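Local coordinates for (R)-2-hydroxyglutaryl-CoA dehydratase activating ATPase (Acidaminococcus fermentans, PDB 1HUX), which hydrolyses ATP slowly to drive electron transfer from its [4Fe-4S] cluster, activating (R)-2-hydroxyglutaryl-CoA dehydratase in the fermentation of glutamate, at residues A87-S91 / V113-M118; I3-D9 / M59-T65. All coordinates share one frame. Residues are numbered along the deposited sequence.

Contact 1: A87-S91 / V113-M118; sequences AMGAS and VENGTM
The 87-91 segment is regular helix, with Ser91 N hydrogen-bonded to Ala87 O at 3.1 Å; the 113-118 segment leaves one strand and turns back in the next. Paired hydrogen bonds close this hairpin, Thr117 N to Glu114 O at 3.0 Å and Glu114 N to Thr117 O at 2.9 Å. Asn115 and Gly116 both have positive phi (52/64 and 47/20), a distorted two-residue turn closest to type I', for which Asn-Gly is a favoured sequence. It is the second hairpin of the second actin-fold sheet, joining strands 107-114 and 117-124, and helix 82-93 lies against its tip, Met88 nearest Gly116 (CA-CA 4.5 Å). Apolar contacts come from small Ala87, whose CB meets Val113 CG2 (3.6 Å, Val113 in the t rotamer) and Met118 CB (4.3 Å). Met88 CE reaches Gly116 CA at 3.5 Å, where a CB on residue 116 would clash. Among polar groups, Ser91, in the m rotamer, hydrogen-bonds through OG to Ala87 O (3.0 Å), which leaves OG 3.0 Å from Gly116 CA.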
# COMPACT_ATOMS: atom_id res chain seq x y z
N ALA A 87 11.92 -13.47 20.74
CA ALA A 87 11.68 -14.84 21.17
C ALA A 87 12.22 -15.01 22.59
O ALA A 87 11.55 -15.56 23.47
CB ALA A 87 12.37 -15.81 20.21
N MET A 88 13.43 -14.51 22.81
CA MET A 88 14.07 -14.58 24.11
C MET A 88 13.24 -13.82 25.15
O MET A 88 12.93 -14.36 26.22
CB MET A 88 15.48 -14.01 24.03
CG MET A 88 16.57 -14.95 24.52
SD MET A 88 16.25 -15.50 26.18
CE MET A 88 15.51 -17.10 25.87
N GLY A 89 12.88 -12.58 24.81
CA GLY A 89 12.10 -11.73 25.71
C GLY A 89 10.72 -12.28 26.03
O GLY A 89 10.26 -12.28 27.19
N ALA A 90 10.05 -12.76 24.99
CA ALA A 90 8.72 -13.32 25.16
C ALA A 90 8.81 -14.42 26.22
O ALA A 90 8.01 -14.45 27.17
CB ALA A 90 8.23 -13.89 23.84
N SER A 91 9.82 -15.28 26.05
CA SER A 91 10.05 -16.41 26.94
C SER A 91 10.26 -16.00 28.38
O SER A 91 9.86 -16.71 29.29
CB SER A 91 11.23 -17.23 26.47
OG SER A 91 10.89 -17.91 25.27
N VAL A 113 8.16 -19.82 18.61
CA VAL A 113 9.21 -19.95 19.63
C VAL A 113 9.28 -21.29 20.33
O VAL A 113 8.26 -21.86 20.74
CB VAL A 113 9.04 -18.86 20.74
CG1 VAL A 113 10.10 -19.05 21.81
CG2 VAL A 113 9.12 -17.46 20.13
N GLU A 114 10.51 -21.78 20.50
CA GLU A 114 10.78 -23.04 21.18
C GLU A 114 12.05 -22.84 22.00
O GLU A 114 13.12 -22.52 21.45
CB GLU A 114 11.00 -24.17 20.16
CG GLU A 114 9.75 -24.57 19.38
CD GLU A 114 8.76 -25.41 20.18
OE1 GLU A 114 8.70 -25.27 21.43
OE2 GLU A 114 8.03 -26.21 19.56
N ASN A 115 11.92 -23.01 23.33
CA ASN A 115 13.06 -22.83 24.24
C ASN A 115 13.68 -21.47 23.96
O ASN A 115 14.83 -21.39 23.51
CB ASN A 115 14.14 -23.90 24.03
CG ASN A 115 13.68 -25.30 24.45
OD1 ASN A 115 13.29 -25.52 25.60
ND2 ASN A 115 13.73 -26.24 23.52
N GLY A 116 12.90 -20.41 24.21
CA GLY A 116 13.36 -19.05 23.99
C GLY A 116 14.06 -18.77 22.66
O GLY A 116 14.79 -17.79 22.52
N THR A 117 13.83 -19.62 21.68
CA THR A 117 14.45 -19.44 20.38
C THR A 117 13.45 -19.32 19.23
O THR A 117 12.29 -19.79 19.31
CB THR A 117 15.40 -20.60 20.09
OG1 THR A 117 16.35 -20.70 21.15
CG2 THR A 117 16.13 -20.39 18.76
N MET A 118 13.89 -18.69 18.15
CA MET A 118 13.05 -18.50 16.99
C MET A 118 13.17 -19.69 16.07
O MET A 118 14.17 -19.87 15.38
CB MET A 118 13.43 -17.21 16.28
CG MET A 118 12.60 -16.92 15.06
SD MET A 118 13.53 -17.23 13.54
CE MET A 118 12.95 -18.79 13.03

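Contact 2: I3-D9 / M59-T65; sequences IYTLGID and MAFTLAT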
# COMPACT_ATOMS: atom_id res chain seq x y z
N ILE A 3 25.19 -8.76 38.62
CA ILE A 3 25.61 -8.54 37.23
C ILE A 3 24.53 -7.80 36.46
O ILE A 3 23.42 -8.31 36.27
CB ILE A 3 25.93 -9.85 36.49
CG1 ILE A 3 27.27 -10.38 36.99
CG2 ILE A 3 26.01 -9.60 34.96
CD1 ILE A 3 27.76 -11.63 36.24
N TYR A 4 24.86 -6.58 36.02
CA TYR A 4 23.90 -5.75 35.30
C TYR A 4 24.19 -5.72 33.82
O TYR A 4 25.34 -5.56 33.42
CB TYR A 4 23.90 -4.32 35.85
CG TYR A 4 23.44 -4.20 37.28
CD1 TYR A 4 24.26 -4.58 38.34
CD2 TYR A 4 22.17 -3.73 37.58
CE1 TYR A 4 23.82 -4.49 39.66
CE2 TYR A 4 21.71 -3.63 38.88
CZ TYR A 4 22.54 -4.01 39.92
OH TYR A 4 22.05 -3.92 41.22
N THR A 5 23.13 -5.87 33.02
CA THR A 5 23.27 -5.87 31.56
C THR A 5 22.33 -4.89 30.89
O THR A 5 21.28 -4.51 31.44
CB THR A 5 23.03 -7.28 30.93
OG1 THR A 5 22.11 -8.02 31.74
CG2 THR A 5 24.37 -8.04 30.80
N LEU A 6 22.70 -4.51 29.69
CA LEU A 6 21.93 -3.54 28.95
C LEU A 6 21.43 -4.06 27.61
O LEU A 6 22.22 -4.45 26.74
CB LEU A 6 22.77 -2.27 28.74
CG LEU A 6 22.12 -1.16 27.93
CD1 LEU A 6 20.97 -0.57 28.73
CD2 LEU A 6 23.14 -0.11 27.60
N GLY A 7 20.10 -4.04 27.46
CA GLY A 7 19.46 -4.44 26.22
C GLY A 7 18.98 -3.17 25.52
O GLY A 7 18.30 -2.34 26.13
N ILE A 8 19.34 -3.03 24.25
CA ILE A 8 18.96 -1.86 23.47
C ILE A 8 18.30 -2.26 22.15
O ILE A 8 18.93 -2.85 21.27
CB ILE A 8 20.18 -0.97 23.13
CG1 ILE A 8 20.98 -0.68 24.40
CG2 ILE A 8 19.72 0.36 22.52
CD1 ILE A 8 22.31 -0.01 24.12
N ASP A 9 17.02 -1.92 22.04
CA ASP A 9 16.22 -2.20 20.85
C ASP A 9 15.99 -0.91 20.08
O ASP A 9 15.07 -0.16 20.40
CB ASP A 9 14.87 -2.80 21.26
CG ASP A 9 14.04 -3.25 20.08
OD1 ASP A 9 12.85 -3.58 20.28
OD2 ASP A 9 14.58 -3.29 18.94
N MET A 59 27.55 -1.61 33.37
CA MET A 59 26.96 -2.67 32.60
C MET A 59 28.02 -3.71 32.26
O MET A 59 29.08 -3.35 31.72
CB MET A 59 26.36 -2.08 31.32
CG MET A 59 25.31 -1.01 31.58
SD MET A 59 23.96 -1.58 32.64
CE MET A 59 24.54 -1.08 34.29
N ALA A 60 27.74 -4.97 32.60
CA ALA A 60 28.62 -6.11 32.33
C ALA A 60 28.73 -6.37 30.82
O ALA A 60 29.82 -6.57 30.28
CB ALA A 60 28.07 -7.33 33.03
N PHE A 61 27.60 -6.36 30.14
CA PHE A 61 27.59 -6.58 28.71
C PHE A 61 26.46 -5.75 28.11
O PHE A 61 25.41 -5.56 28.73
CB PHE A 61 27.39 -8.08 28.41
CG PHE A 61 27.79 -8.48 27.02
CD1 PHE A 61 29.11 -8.72 26.71
CD2 PHE A 61 26.83 -8.62 26.01
CE1 PHE A 61 29.51 -9.11 25.42
CE2 PHE A 61 27.21 -9.00 24.70
CZ PHE A 61 28.55 -9.24 24.41
N THR A 62 26.68 -5.24 26.91
CA THR A 62 25.67 -4.44 26.24
C THR A 62 25.37 -5.08 24.89
O THR A 62 26.27 -5.36 24.10
CB THR A 62 26.13 -2.96 26.06
OG1 THR A 62 26.15 -2.32 27.34
CG2 THR A 62 25.18 -2.20 25.13
N LEU A 63 24.08 -5.30 24.64
CA LEU A 63 23.65 -5.91 23.41
C LEU A 63 22.58 -5.08 22.73
O LEU A 63 21.55 -4.77 23.33
CB LEU A 63 23.11 -7.31 23.71
CG LEU A 63 23.60 -8.39 22.74
CD1 LEU A 63 23.30 -9.75 23.37
CD2 LEU A 63 22.95 -8.22 21.37
N ALA A 64 22.83 -4.72 21.48
CA ALA A 64 21.89 -3.92 20.72
C ALA A 64 21.19 -4.72 19.64
O ALA A 64 21.78 -5.63 19.04
CB ALA A 64 22.61 -2.73 20.09
N THR A 65 19.93 -4.37 19.38
CA THR A 65 19.12 -5.03 18.36
C THR A 65 18.17 -4.01 17.74
O THR A 65 18.06 -2.88 18.23
CB THR A 65 18.27 -6.17 18.99
OG1 THR A 65 17.45 -6.78 17.99
CG2 THR A 65 17.38 -5.62 20.11
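Ile8 lies across Ala64 and Thr62, its CB 4.3 Å from Ala64 CB and its CD1 3.7 Å from Thr62 CG2; the small alanine leaves room for the branched chain. Further back on the same face Leu6 CB meets Met59 CG at 4.0 Å, and flexible Met59 extends to Tyr4, CE to CB 3.7 Å. Beneath these side chains the strands run parallel, 14° apart with axes 4.6 Å from each other. Leu6 brackets Thr62, its N hydrogen-bonded to Phe61 O (3.1 Å) and its O accepting a hydrogen bond from Leu63 N (2.9 Å). Ile8 repeats this around Ala64, with Ile8 N to Leu63 O at 3.0 Å and Thr65 N to Ile8 O at 2.6 Å. Before the regular pairing, Ala60 N already hydrogen-bonds to Tyr4 O at 2.6 Å. This is the central parallel pair of an actin-fold, RNase H-like sheet of order 3-2-1-4-5; strand 14-21 flanks 4-10 on its other edge. The other face carries Thr5, Phe61, Leu63, Asp9 and Thr65, and helix 245-257 packs on Thr5, Phe61 and Leu63. Thr5 CG2 lies 3.9 Å from Phe61 CB. At the C-terminal end Thr65 CG2 sits 3.8 Å from Asp9 OD2, while Thr65 OG1 hydrogen-bonds to Met80 O, a use of both threonine branches. The side chain of Asp9 is about 4 Å from that of Lys16 and about 5 Å from the bound ADP. Asp9 thus stands at the nucleotide end of the first strand, the position of the aspartate that in actin contacts the nucleotide-bound metal through water.

In the fold
From the N terminus, strand 4-10 leads through strands 14-21 and 25-33 and helix 40-52 before contact 2 closes that loop of 49 residues by placing 61-65 beside the first strand. Contact 1 opens afterwards: the chain leaves the first sheet at strand 78-80, enters helix 82-93, passes through strands 99-104 and 107-114, and returns to the helix. The two loops are thus in series, neither enclosing the other. Contact 2 builds the core of the first sheet, whereas contact 1 fastens the helix between the sheets to the second. Their nearest atoms are about 9 Å apart, and helix 245-257 spans the gap: Tyr253 touches both Met88 and Leu63.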